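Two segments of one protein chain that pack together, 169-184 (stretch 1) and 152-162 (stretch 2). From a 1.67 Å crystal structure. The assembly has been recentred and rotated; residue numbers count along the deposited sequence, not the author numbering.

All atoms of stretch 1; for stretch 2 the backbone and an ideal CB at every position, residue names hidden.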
ATOM      1  N   GLU A 169       1.788  23.568  13.342  1.00 25.64           N
ATOM      2  CA  GLU A 169       1.722  23.033  11.984  1.00 26.64           C
ATOM      3  C   GLU A 169       1.650  21.507  11.960  1.00 25.06           C
ATOM      4  O   GLU A 169       0.928  20.936  11.147  1.00 23.98           O
ATOM      5  CB  GLU A 169       2.920  23.510  11.168  1.00 27.90           C
ATOM      6  CG  GLU A 169       2.882  24.999  10.864  1.00 28.46           C
ATOM      7  CD  GLU A 169       4.216  25.560  10.406  1.00 26.85           C
ATOM      8  OE1 GLU A 169       5.259  24.880  10.543  1.00 26.65           O
ATOM      9  OE2 GLU A 169       4.217  26.704   9.909  1.00 31.71           O
ATOM     10  N   ARG A 170       2.407  20.844  12.836  1.00 25.63           N
ATOM     11  CA  ARG A 170       2.326  19.384  12.938  1.00 26.46           C
ATOM     12  C   ARG A 170       0.920  18.917  13.287  1.00 29.05           C
ATOM     13  O   ARG A 170       0.409  17.955  12.716  1.00 24.68           O
ATOM     14  CB  ARG A 170       3.299  18.859  13.991  1.00 25.03           C
ATOM     15  CG  ARG A 170       4.686  18.697  13.495  1.00 30.57           C
ATOM     16  CD  ARG A 170       5.531  17.951  14.508  1.00 30.39           C
ATOM     17  NE  ARG A 170       6.934  18.145  14.213  1.00 34.52           N
ATOM     18  CZ  ARG A 170       7.619  17.438  13.327  1.00 35.44           C
ATOM     19  NH1 ARG A 170       7.028  16.468  12.640  1.00 33.53           N
ATOM     20  NH2 ARG A 170       8.901  17.703  13.131  1.00 35.77           N
ATOM     21  N   ILE A 171       0.294  19.598  14.243  1.00 29.34           N
ATOM     22  CA  ILE A 171      -1.070  19.270  14.640  1.00 26.53           C
ATOM     23  C   ILE A 171      -2.068  19.527  13.515  1.00 30.33           C
ATOM     24  O   ILE A 171      -2.995  18.741  13.305  1.00 28.80           O
ATOM     25  CB  ILE A 171      -1.482  20.072  15.897  1.00 32.67           C
ATOM     26  CG1 ILE A 171      -0.582  19.689  17.074  1.00 30.25           C
ATOM     27  CG2 ILE A 171      -2.934  19.853  16.226  1.00 36.79           C
ATOM     28  CD1 ILE A 171      -0.577  18.202  17.405  1.00 30.34           C
ATOM     29  N   LYS A 172      -1.871  20.617  12.780  1.00 27.66           N
ATOM     30  CA  LYS A 172      -2.733  20.912  11.652  1.00 30.14           C
ATOM     31  C   LYS A 172      -2.597  19.808  10.600  1.00 26.60           C
ATOM     32  O   LYS A 172      -3.591  19.357  10.036  1.00 27.86           O
ATOM     33  CB  LYS A 172      -2.397  22.279  11.053  1.00 31.08           C
ATOM     34  CG  LYS A 172      -3.360  22.735   9.966  1.00 33.80           C
ATOM     35  CD  LYS A 172      -4.788  22.835  10.492  1.00 43.15           C
ATOM     36  CE  LYS A 172      -5.659  23.728   9.610  1.00 50.57           C
ATOM     37  NZ  LYS A 172      -5.897  23.174   8.247  1.00 52.03           N
ATOM     38  N   LEU A 173      -1.367  19.366  10.359  1.00 23.45           N
ATOM     39  CA  LEU A 173      -1.122  18.336   9.356  1.00 22.63           C
ATOM     40  C   LEU A 173      -1.772  17.029   9.796  1.00 22.91           C
ATOM     41  O   LEU A 173      -2.401  16.341   8.996  1.00 21.78           O
ATOM     42  CB  LEU A 173       0.381  18.146   9.132  1.00 21.30           C
ATOM     43  CG  LEU A 173       0.797  17.057   8.143  1.00 22.54           C
ATOM     44  CD1 LEU A 173       0.127  17.307   6.787  1.00 23.40           C
ATOM     45  CD2 LEU A 173       2.295  17.024   7.995  1.00 22.13           C
ATOM     46  N   ARG A 174      -1.630  16.713  11.079  1.00 25.45           N
ATOM     47  CA  ARG A 174      -2.240  15.521  11.654  1.00 25.20           C
ATOM     48  C   ARG A 174      -3.758  15.531  11.445  1.00 25.19           C
ATOM     49  O   ARG A 174      -4.346  14.528  11.018  1.00 23.59           O
ATOM     50  CB  ARG A 174      -1.877  15.431  13.148  1.00 24.21           C
ATOM     51  CG  ARG A 174      -2.628  14.369  13.923  1.00 28.80           C
ATOM     52  CD  ARG A 174      -2.008  12.985  13.749  1.00 23.16           C
ATOM     53  NE  ARG A 174      -2.972  11.973  14.143  1.00 28.50           N
ATOM     54  CZ  ARG A 174      -3.162  11.586  15.398  1.00 27.24           C
ATOM     55  NH1 ARG A 174      -2.407  12.098  16.362  1.00 27.11           N
ATOM     56  NH2 ARG A 174      -4.075  10.667  15.682  1.00 28.12           N
ATOM     57  N   GLU A 175      -4.407  16.669  11.699  1.00 27.12           N
ATOM     58  CA  GLU A 175      -5.862  16.703  11.547  1.00 31.59           C
ATOM     59  C   GLU A 175      -6.308  16.754  10.073  1.00 25.86           C
ATOM     60  O   GLU A 175      -7.371  16.246   9.749  1.00 29.92           O
ATOM     61  CB  GLU A 175      -6.481  17.860  12.350  1.00 33.98           C
ATOM     62  CG  GLU A 175      -5.996  19.254  12.046  1.00 39.04           C
ATOM     63  CD  GLU A 175      -6.560  20.283  13.030  1.00 48.14           C
ATOM     64  OE1 GLU A 175      -6.667  21.475  12.665  1.00 47.41           O
ATOM     65  OE2 GLU A 175      -6.899  19.892  14.171  1.00 52.35           O
ATOM     66  N   ILE A 176      -5.496  17.330   9.186  1.00 26.28           N
ATOM     67  CA  ILE A 176      -5.801  17.290   7.757  1.00 23.11           C
ATOM     68  C   ILE A 176      -5.805  15.849   7.268  1.00 24.86           C
ATOM     69  O   ILE A 176      -6.733  15.428   6.580  1.00 23.06           O
ATOM     70  CB  ILE A 176      -4.801  18.105   6.922  1.00 24.14           C
ATOM     71  CG1 ILE A 176      -5.014  19.605   7.154  1.00 28.22           C
ATOM     72  CG2 ILE A 176      -4.955  17.795   5.437  1.00 27.13           C
ATOM     73  CD1 ILE A 176      -3.909  20.465   6.582  1.00 25.94           C
ATOM     74  N   ALA A 177      -4.785  15.085   7.653  1.00 23.52           N
ATOM     75  CA  ALA A 177      -4.669  13.708   7.171  1.00 21.59           C
ATOM     76  C   ALA A 177      -5.838  12.839   7.643  1.00 26.33           C
ATOM     77  O   ALA A 177      -6.239  11.896   6.953  1.00 25.15           O
ATOM     78  CB  ALA A 177      -3.347  13.112   7.613  1.00 19.99           C
ATOM     79  N   GLU A 178      -6.399  13.176   8.802  1.00 25.39           N
ATOM     80  CA  GLU A 178      -7.548  12.438   9.325  1.00 28.85           C
ATOM     81  C   GLU A 178      -8.879  12.913   8.754  1.00 26.97           C
ATOM     82  O   GLU A 178      -9.695  12.108   8.300  1.00 29.00           O
ATOM     83  CB  GLU A 178      -7.579  12.544  10.844  1.00 28.76           C
ATOM     84  CG  GLU A 178      -6.360  11.957  11.498  1.00 31.76           C
ATOM     85  CD  GLU A 178      -6.693  11.224  12.768  1.00 36.67           C
ATOM     86  OE1 GLU A 178      -7.880  11.229  13.162  1.00 41.79           O
ATOM     87  OE2 GLU A 178      -5.773  10.636  13.371  1.00 36.03           O
ATOM     88  N   ASP A 179      -9.097  14.226   8.779  1.00 28.00           N
ATOM     89  CA  ASP A 179     -10.354  14.812   8.316  1.00 32.17           C
ATOM     90  C   ASP A 179     -10.587  14.547   6.837  1.00 29.71           C
ATOM     91  O   ASP A 179     -11.720  14.311   6.408  1.00 32.28           O
ATOM     92  CB  ASP A 179     -10.374  16.321   8.590  1.00 32.52           C
ATOM     93  CG  ASP A 179     -10.483  16.640  10.066  1.00 37.96           C
ATOM     94  OD1 ASP A 179     -11.076  15.826  10.804  1.00 41.62           O
ATOM     95  OD2 ASP A 179      -9.969  17.698  10.496  1.00 48.71           O
ATOM     96  N   ASN A 180      -9.511  14.563   6.060  1.00 29.10           N
ATOM     97  CA  ASN A 180      -9.598  14.341   4.629  1.00 26.97           C
ATOM     98  C   ASN A 180      -9.399  12.883   4.217  1.00 22.33           C
ATOM     99  O   ASN A 180      -9.216  12.592   3.032  1.00 24.90           O
ATOM    100  CB  ASN A 180      -8.587  15.213   3.895  1.00 29.12           C
ATOM    101  CG  ASN A 180      -9.020  16.667   3.823  1.00 34.11           C
ATOM    102  OD1 ASN A 180      -9.797  17.048   2.952  1.00 44.54           O
ATOM    103  ND2 ASN A 180      -8.526  17.475   4.735  1.00 34.59           N
ATOM    104  N   GLU A 181      -9.428  11.994   5.206  1.00 26.05           N
ATOM    105  CA  GLU A 181      -9.416  10.553   4.989  1.00 24.30           C
ATOM    106  C   GLU A 181      -8.307  10.105   4.054  1.00 21.49           C
ATOM    107  O   GLU A 181      -8.568   9.624   2.942  1.00 22.15           O
ATOM    108  CB  GLU A 181     -10.770  10.094   4.441  1.00 27.26           C
ATOM    109  CG  GLU A 181     -11.902  10.289   5.431  1.00 31.32           C
ATOM    110  CD  GLU A 181     -13.150   9.505   5.060  1.00 32.85           C
ATOM    111  OE1 GLU A 181     -13.319   9.135   3.877  1.00 39.27           O
ATOM    112  OE2 GLU A 181     -13.957   9.252   5.973  1.00 40.83           O
ATOM    113  N   TRP A 182      -7.067  10.255   4.511  1.00 20.16           N
ATOM    114  CA  TRP A 182      -5.934   9.801   3.722  1.00 18.36           C
ATOM    115  C   TRP A 182      -5.775   8.275   3.770  1.00 18.69           C
ATOM    116  O   TRP A 182      -4.848   7.733   3.165  1.00 18.11           O
ATOM    117  CB  TRP A 182      -4.647  10.479   4.203  1.00 17.35           C
ATOM    118  CG  TRP A 182      -4.557  11.934   3.811  1.00 20.32           C
ATOM    119  CD1 TRP A 182      -5.545  12.710   3.272  1.00 22.09           C
ATOM    120  CD2 TRP A 182      -3.404  12.776   3.920  1.00 17.99           C
ATOM    121  NE1 TRP A 182      -5.076  13.991   3.048  1.00 22.05           N
ATOM    122  CE2 TRP A 182      -3.764  14.052   3.439  1.00 21.24           C
ATOM    123  CE3 TRP A 182      -2.100  12.574   4.385  1.00 19.97           C
ATOM    124  CZ2 TRP A 182      -2.868  15.123   3.410  1.00 20.86           C
ATOM    125  CZ3 TRP A 182      -1.210  13.635   4.360  1.00 20.35           C
ATOM    126  CH2 TRP A 182      -1.599  14.893   3.874  1.00 18.44           C
ATOM    127  N   VAL A 183      -6.651   7.594   4.512  1.00 15.51           N
ATOM    128  CA  VAL A 183      -6.874   6.178   4.255  1.00 15.98           C
ATOM    129  C   VAL A 183      -8.320   6.010   3.844  1.00 16.80           C
ATOM    130  O   VAL A 183      -9.211   6.387   4.607  1.00 17.82           O
ATOM    131  CB  VAL A 183      -6.614   5.281   5.472  1.00 16.21           C
ATOM    132  CG1 VAL A 183      -6.885   3.838   5.103  1.00 16.42           C
ATOM    133  CG2 VAL A 183      -5.162   5.443   5.978  1.00 15.14           C
ATOM    134  N   THR A 184      -8.561   5.463   2.652  1.00 16.80           N
ATOM    135  CA  THR A 184      -9.933   5.228   2.201  1.00 17.32           C
ATOM    136  C   THR A 184     -10.278   3.740   2.276  1.00 18.15           C
ATOM    137  O   THR A 184      -9.393   2.886   2.229  1.00 16.88           O
ATOM    138  CB  THR A 184     -10.164   5.733   0.766  1.00 18.35           C
ATOM    139  OG1 THR A 184      -9.347   5.007  -0.159  1.00 18.81           O
ATOM    140  CG2 THR A 184      -9.863   7.213   0.650  1.00 21.86           C
ATOM    141  N   UNK A 152      -3.253   5.812  12.759  1.00 19.84           N
ATOM    142  CA  UNK A 152      -1.833   5.463  12.748  1.00 18.58           C
ATOM    143  C   UNK A 152      -1.098   6.050  11.546  1.00 17.08           C
ATOM    144  O   UNK A 152       0.053   6.480  11.669  1.00 15.73           O
ATOM    145  CB  UNK A 152      -1.670   3.942  12.757  1.00 18.58           C
ATOM    146  N   UNK A 153      -1.779   6.122  10.400  1.00 17.21           N
ATOM    147  CA  UNK A 153      -1.174   6.664   9.188  1.00 14.70           C
ATOM    148  C   UNK A 153      -0.849   8.143   9.380  1.00 14.41           C
ATOM    149  O   UNK A 153       0.269   8.595   9.089  1.00 17.73           O
ATOM    150  CB  UNK A 153      -2.103   6.471   7.988  1.00 14.70           C
ATOM    151  N   UNK A 154      -1.809   8.895   9.908  1.00 15.88           N
ATOM    152  CA  UNK A 154      -1.592  10.326  10.110  1.00 16.16           C
ATOM    153  C   UNK A 154      -0.490  10.528  11.144  1.00 16.94           C
ATOM    154  O   UNK A 154       0.371  11.393  10.986  1.00 18.35           O
ATOM    155  CB  UNK A 154      -2.882  11.019  10.552  1.00 16.16           C
ATOM    156  N   UNK A 155      -0.503   9.697  12.183  1.00 17.64           N
ATOM    157  CA  UNK A 155       0.524   9.774  13.213  1.00 17.32           C
ATOM    158  C   UNK A 155       1.912   9.536  12.658  1.00 18.07           C
ATOM    159  O   UNK A 155       2.841  10.308  12.951  1.00 18.86           O
ATOM    160  CB  UNK A 155       0.234   8.762  14.323  1.00 17.32           C
ATOM    161  N   UNK A 156       2.065   8.472  11.872  1.00 16.80           N
ATOM    162  CA  UNK A 156       3.376   8.155  11.309  1.00 18.22           C
ATOM    163  C   UNK A 156       3.830   9.170  10.270  1.00 19.76           C
ATOM    164  O   UNK A 156       5.008   9.518  10.220  1.00 18.62           O
ATOM    165  CB  UNK A 156       3.350   6.760  10.682  1.00 18.22           C
ATOM    166  N   UNK A 157       2.913   9.652   9.430  1.00 17.66           N
ATOM    167  CA  UNK A 157       3.287  10.669   8.462  1.00 18.16           C
ATOM    168  C   UNK A 157       3.851  11.917   9.130  1.00 20.25           C
ATOM    169  O   UNK A 157       4.849  12.473   8.678  1.00 19.61           O
ATOM    170  CB  UNK A 157       2.078  11.041   7.601  1.00 18.16           C
ATOM    171  N   UNK A 158       3.220  12.364  10.206  1.00 16.97           N
ATOM    172  CA  UNK A 158       3.706  13.576  10.869  1.00 18.54           C
ATOM    173  C   UNK A 158       5.081  13.312  11.490  1.00 21.63           C
ATOM    174  O   UNK A 158       5.933  14.203  11.542  1.00 23.69           O
ATOM    175  CB  UNK A 158       2.715  14.044  11.937  1.00 18.54           C
ATOM    176  N   UNK A 159       5.322  12.084  11.924  1.00 20.84           N
ATOM    177  CA  UNK A 159       6.641  11.761  12.479  1.00 20.62           C
ATOM    178  C   UNK A 159       7.701  11.674  11.374  1.00 21.83           C
ATOM    179  O   UNK A 159       8.863  12.044  11.585  1.00 23.37           O
ATOM    180  CB  UNK A 159       6.581  10.443  13.253  1.00 20.62           C
ATOM    181  N   UNK A 160       7.300  11.227  10.184  1.00 18.81           N
ATOM    182  CA  UNK A 160       8.252  11.030   9.087  1.00 18.22           C
ATOM    183  C   UNK A 160       8.452  12.282   8.226  1.00 20.35           C
ATOM    184  O   UNK A 160       9.340  12.308   7.381  1.00 20.99           O
ATOM    185  CB  UNK A 160       7.779   9.876   8.200  1.00 18.22           C
ATOM    186  N   UNK A 161       7.618  13.300   8.422  1.00 17.92           N
ATOM    187  CA  UNK A 161       7.681  14.499   7.588  1.00 19.45           C
ATOM    188  C   UNK A 161       9.061  15.147   7.665  1.00 24.28           C
ATOM    189  O   UNK A 161       9.560  15.373   8.762  1.00 24.43           O
ATOM    190  CB  UNK A 161       6.605  15.501   8.012  1.00 19.45           C
ATOM    191  N   UNK A 162       9.671  15.449   6.515  1.00 20.35           N
ATOM    192  CA  UNK A 162      11.010  16.053   6.520  1.00 26.50           C
ATOM    193  C   UNK A 162      10.991  17.579   6.425  1.00 30.04           C
ATOM    194  O   UNK A 162      12.051  18.220   6.444  1.00 30.69           O
ATOM    195  CB  UNK A 162      11.831  15.488   5.359  1.00 26.50           C
TER

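The two helices, 169-179 and 152-160, run nearly antiparallel at 146°, with axes 8.8 Å apart at closest approach.

Positions 152, 159, 160 and 162 point their CA-to-CB bonds away, and 156 is out of reach. Nothing of stretch 1 lies within 5.5 Å of these ideal CB atoms, so stretch 1 sets no limit and many residues would serve. They are Tyr152, Thr159, Ala160, Asn162 and Trp156.

Position 153 points toward stretch 1, and its ideal CB lies 3.8 Å from Val183 CG2. Val183 and the start of Trp182 offer an apolar surface, with the carbonyl of Trp182 beside it. An aliphatic or aromatic group would suit. The residue is Trp153. Its CD1 packs 3.6 Å from Val183 CG2 and 3.9 Å from Trp182 CB.

Position 154 has the tightest surroundings. Its ideal CB is 3.6 Å from Ala177 CB and 3.7 Å from both Arg174 NE and Glu178 CG. A small residue fits best: Ala or Ser, or Gly with no side chain; Ser could also meet the polar groups. The residue is Ser154. With chi1 in p, its OG accepts a hydrogen bond from Arg174 NE at 2.8 Å. Glu178 OE2 lies 2.9 Å from the same Ser154 OG. Arg174 NH2 also forms a salt bridge to Glu178 OE2 at 2.9 Å, so the three residues make one polar cluster.

Position 155 points sideways, 4.5 Å from Arg174 NE at its ideal CB. A long or polar chain could lie along the guanidinium. The residue is Arg155. Its aliphatic part does this: CG sits over one face of the guanidinium, 3.3 Å from Arg174 CZ.

Position 157 points toward stretch 1, but its ideal CB is 5.3 Å from Trp182 CZ3. The gap favours a medium or large apolar chain. The residue is Leu157, whose CD1 meets the edge of the indole 3.6 Å from Trp182 CE3.

Position 158 faces Arg170, Leu173 and Arg174; its ideal CB is 4.6 Å from Arg170 O, the nearest atom of stretch 1. A branched aliphatic chain would fill this space. The residue is Val158. Its CG2 packs 4.0 Å from Leu173 CG, and its CG1 lies 3.9 Å from Arg170 CG.

Position 161 has left helical phi/psi. It points toward Leu173 CD2, 4.6 Å from its ideal CB. A small or medium apolar group suits. The residue is Cys161, with SG 4.3 Å from Leu173 CD2.

Stretch 2 (152-162) YWSRWLVTACN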
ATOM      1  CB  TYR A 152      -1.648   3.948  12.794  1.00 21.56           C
ATOM      2  CG  TYR A 152      -2.025   3.362  14.141  1.00 23.86           C
ATOM      3  CD1 TYR A 152      -1.396   3.796  15.311  1.00 31.42           C
ATOM      4  CD2 TYR A 152      -3.019   2.404  14.240  1.00 26.95           C
ATOM      5  CE1 TYR A 152      -1.749   3.271  16.544  1.00 32.08           C
ATOM      6  CE2 TYR A 152      -3.378   1.877  15.462  1.00 31.46           C
ATOM      7  CZ  TYR A 152      -2.748   2.312  16.604  1.00 33.96           C
ATOM      8  OH  TYR A 152      -3.118   1.775  17.822  1.00 41.51           O
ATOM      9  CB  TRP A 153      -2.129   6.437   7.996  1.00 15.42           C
ATOM     10  CG  TRP A 153      -1.695   6.943   6.644  1.00 16.25           C
ATOM     11  CD1 TRP A 153      -2.414   7.775   5.823  1.00 16.52           C
ATOM     12  CD2 TRP A 153      -0.509   6.590   5.912  1.00 16.38           C
ATOM     13  NE1 TRP A 153      -1.744   7.973   4.632  1.00 15.04           N
ATOM     14  CE2 TRP A 153      -0.565   7.267   4.669  1.00 16.51           C
ATOM     15  CE3 TRP A 153       0.604   5.778   6.191  1.00 16.18           C
ATOM     16  CZ2 TRP A 153       0.442   7.161   3.708  1.00 16.05           C
ATOM     17  CZ3 TRP A 153       1.599   5.664   5.229  1.00 16.59           C
ATOM     18  CH2 TRP A 153       1.524   6.367   4.015  1.00 18.18           C
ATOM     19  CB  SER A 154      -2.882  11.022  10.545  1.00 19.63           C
ATOM     20  OG  SER A 154      -3.368  10.496  11.774  1.00 24.91           O
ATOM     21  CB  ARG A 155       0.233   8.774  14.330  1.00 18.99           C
ATOM     22  CG  ARG A 155      -0.820   9.290  15.282  1.00 20.75           C
ATOM     23  CD  ARG A 155      -1.177   8.274  16.328  1.00 21.11           C
ATOM     24  NE  ARG A 155      -0.080   8.074  17.275  1.00 21.73           N
ATOM     25  CZ  ARG A 155      -0.107   7.196  18.271  1.00 26.52           C
ATOM     26  NH1 ARG A 155      -1.181   6.442  18.458  1.00 24.62           N
ATOM     27  NH2 ARG A 155       0.938   7.077  19.078  1.00 25.13           N
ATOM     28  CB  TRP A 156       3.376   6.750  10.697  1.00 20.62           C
ATOM     29  CG  TRP A 156       3.611   5.704  11.722  1.00 18.01           C
ATOM     30  CD1 TRP A 156       2.712   4.788  12.188  1.00 21.62           C
ATOM     31  CD2 TRP A 156       4.813   5.510  12.483  1.00 19.63           C
ATOM     32  NE1 TRP A 156       3.290   4.010  13.160  1.00 26.34           N
ATOM     33  CE2 TRP A 156       4.582   4.432  13.361  1.00 23.82           C
ATOM     34  CE3 TRP A 156       6.069   6.128  12.484  1.00 22.44           C
ATOM     35  CZ2 TRP A 156       5.556   3.961  14.242  1.00 28.91           C
ATOM     36  CZ3 TRP A 156       7.041   5.657  13.363  1.00 24.05           C
ATOM     37  CH2 TRP A 156       6.776   4.582  14.224  1.00 27.04           C
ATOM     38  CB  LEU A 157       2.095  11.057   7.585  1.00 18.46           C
ATOM     39  CG  LEU A 157       1.683  10.015   6.549  1.00 20.08           C
ATOM     40  CD1 LEU A 157       0.437  10.503   5.827  1.00 18.99           C
ATOM     41  CD2 LEU A 157       2.790   9.726   5.525  1.00 18.35           C
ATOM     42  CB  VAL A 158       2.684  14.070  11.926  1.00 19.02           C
ATOM     43  CG1 VAL A 158       3.305  15.105  12.867  1.00 28.96           C
ATOM     44  CG2 VAL A 158       1.401  14.598  11.208  1.00 22.83           C
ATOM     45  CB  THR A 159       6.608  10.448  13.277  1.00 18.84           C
ATOM     46  OG1 THR A 159       5.489  10.464  14.177  1.00 19.98           O
ATOM     47  CG2 THR A 159       7.899  10.269  14.086  1.00 25.74           C
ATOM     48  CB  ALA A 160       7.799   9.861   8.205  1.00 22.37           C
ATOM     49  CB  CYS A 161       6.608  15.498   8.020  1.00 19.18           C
ATOM     50  SG  CYS A 161       6.478  16.923   6.918  1.00 24.07           S
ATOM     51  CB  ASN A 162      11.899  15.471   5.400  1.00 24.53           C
ATOM     52  CG  ASN A 162      11.311  15.639   3.994  1.00 27.44           C
ATOM     53  OD1 ASN A 162      10.907  14.664   3.357  1.00 27.45           O
ATOM     54  ND2 ASN A 162      11.298  16.871   3.494  1.00 30.51           N
TER
HETATM   55  O   HOH W   1       8.915  15.123  11.370  1.00 27.17           O
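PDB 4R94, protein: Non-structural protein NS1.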